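Single-stranded-DNA-specific exonuclease RecJ (PDB 2ZXR) degrades single-stranded DNA in the 5' to 3' direction as a divalent-metal-dependent exonuclease, with no detectable activity on single-stranded RNA. Local coordinates at residues Val262-Ala265 with Phe266-Pro270. Numbering follows the deposited sequence.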
loop_
_atom_site.group_PDB
_atom_site.type_symbol
_atom_site.label_atom_id
_atom_site.label_comp_id
_atom_site.label_asym_id
_atom_site.label_seq_id
_atom_site.Cartn_x
_atom_site.Cartn_y
_atom_site.Cartn_z
ATOM N N VAL A 262 -6.892 -1.472 8.787
ATOM C CA VAL A 262 -7.473 -0.315 8.113
ATOM C C VAL A 262 -8.439 0.455 9.015
ATOM O O VAL A 262 -8.587 1.662 8.890
ATOM C CB VAL A 262 -8.208 -0.725 6.793
ATOM C CG1 VAL A 262 -9.472 -1.508 7.117
ATOM C CG2 VAL A 262 -8.574 0.529 5.981
ATOM N N GLU A 263 -9.103 -0.237 9.927
ATOM C CA GLU A 263 -10.002 0.456 10.840
ATOM C C GLU A 263 -9.152 1.296 11.830
ATOM O O GLU A 263 -9.548 2.410 12.209
ATOM C CB GLU A 263 -10.905 -0.562 11.558
ATOM C CG GLU A 263 -11.796 -1.361 10.572
ATOM C CD GLU A 263 -12.436 -2.593 11.216
ATOM O OE1 GLU A 263 -11.773 -3.277 12.024
ATOM O OE2 GLU A 263 -13.606 -2.891 10.908
ATOM N N VAL A 264 -7.982 0.772 12.226
ATOM C CA VAL A 264 -7.075 1.503 13.125
ATOM C C VAL A 264 -6.559 2.776 12.408
ATOM O O VAL A 264 -6.576 3.883 12.955
ATOM C CB VAL A 264 -5.833 0.645 13.513
ATOM C CG1 VAL A 264 -4.834 1.492 14.325
ATOM C CG2 VAL A 264 -6.276 -0.580 14.327
ATOM N N ALA A 265 -6.139 2.597 11.165
ATOM C CA ALA A 265 -5.584 3.673 10.354
ATOM C C ALA A 265 -6.564 4.816 10.054
ATOM O O ALA A 265 -6.212 5.995 10.121
ATOM C CB ALA A 265 -5.038 3.091 9.037
ATOM N N PHE A 266 -7.794 4.466 9.731
ATOM C CA PHE A 266 -8.782 5.467 9.391
ATOM C C PHE A 266 -9.796 5.833 10.454
ATOM O O PHE A 266 -10.490 6.844 10.307
ATOM C CB PHE A 266 -9.514 5.039 8.105
ATOM C CG PHE A 266 -8.647 5.126 6.876
ATOM C CD1 PHE A 266 -8.640 6.273 6.097
ATOM C CD2 PHE A 266 -7.795 4.077 6.533
ATOM C CE1 PHE A 266 -7.792 6.370 4.993
ATOM C CE2 PHE A 266 -6.951 4.161 5.442
ATOM C CZ PHE A 266 -6.945 5.305 4.669
ATOM N N ARG A 267 -9.916 5.043 11.509
ATOM C CA ARG A 267 -10.911 5.389 12.526
ATOM C C ARG A 267 -10.367 5.615 13.922
ATOM O O ARG A 267 -10.746 6.573 14.606
ATOM C CB ARG A 267 -12.011 4.319 12.552
ATOM C CG ARG A 267 -12.737 4.240 11.214
ATOM C CD ARG A 267 -13.799 3.144 11.135
ATOM N NE ARG A 267 -14.657 3.441 9.989
ATOM C CZ ARG A 267 -15.255 2.535 9.229
ATOM N NH1 ARG A 267 -15.097 1.231 9.478
ATOM N NH2 ARG A 267 -16.018 2.938 8.220
ATOM N N ILE A 268 -9.460 4.760 14.346
ATOM C CA ILE A 268 -8.915 4.903 15.674
ATOM C C ILE A 268 -7.820 5.965 15.787
ATOM O O ILE A 268 -7.945 6.912 16.564
ATOM C CB ILE A 268 -8.408 3.544 16.190
ATOM C CG1 ILE A 268 -9.596 2.569 16.266
ATOM C CG2 ILE A 268 -7.744 3.704 17.555
ATOM C CD1 ILE A 268 -9.253 1.165 16.817
ATOM N N ALA A 269 -6.761 5.825 15.009
ATOM C CA ALA A 269 -5.669 6.770 15.086
ATOM C C ALA A 269 -6.082 8.215 14.814
ATOM O O ALA A 269 -5.596 9.123 15.474
ATOM C CB ALA A 269 -4.546 6.352 14.145
ATOM N N PRO A 270 -6.948 8.454 13.812
ATOM C CA PRO A 270 -7.342 9.846 13.562
ATOM C C PRO A 270 -7.999 10.508 14.770
ATOM O O PRO A 270 -7.823 11.714 14.978
ATOM C CB PRO A 270 -8.291 9.736 12.369
ATOM C CG PRO A 270 -7.694 8.575 11.614
ATOM C CD PRO A 270 -7.421 7.575 12.730
#
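V262 and F266 meet one helical turn apart on an exposed side of helix 261-277. V262 CG2 meets the CD2-CE2 bond of the F266 ring, 3.7 Å from F266 CD2. The two side chains cross at a slant. F266 CG stands beside its own backbone N, opposite the carbonyl carbon (chi1 -71°). This turns the ring back toward the preceding turn, where V262 O sits at its edge, in the ring plane. A265 CB touches the same ring atom from the neighbouring position, 3.9 Å from F266 CD2. V262 O also accepts the backbone bond from F266 N.

The next turn widens. E263 O takes two bonds, 2.7 Å from R267 N and 3.2 Å from I268 N. The second lies in the carbonyl plane, while R267 N is tilted from it. V264 O then receives A269 N at 2.8 Å, nearly straight at 170°, and only a weak bond from I268 N. P270 has no N-H to give, and its CD and CG pack against A265 O, with CD at 3.3 Å. The helix kinks here.

R267 CB presses on E263 O. Its chain is extended from CG to NE and brings the guanidinium near E263 CG at a slant. R267 NH1 stays 4.6 Å from E263 OE2, too far for a salt bridge, though the opposite charges probably attract weakly. The carboxylate is held by other bonds: OE1 accepts from the backbone N of T258 and of K260, just before the helix, and OE2 is also hydrogen-bonded. On the buried side, V264 CG2 and I268 CD1 are in loose contact. V264 also packs on I219 of helix 211-220, and I268 on L251 of helix 246-254. The A269 side chain is about 8 Å from that of D82, a manganese ligand. The arrangement is a pi-type bulge ahead of a proline kink, in a helix that passes near the metal site of this DHH-family nuclease.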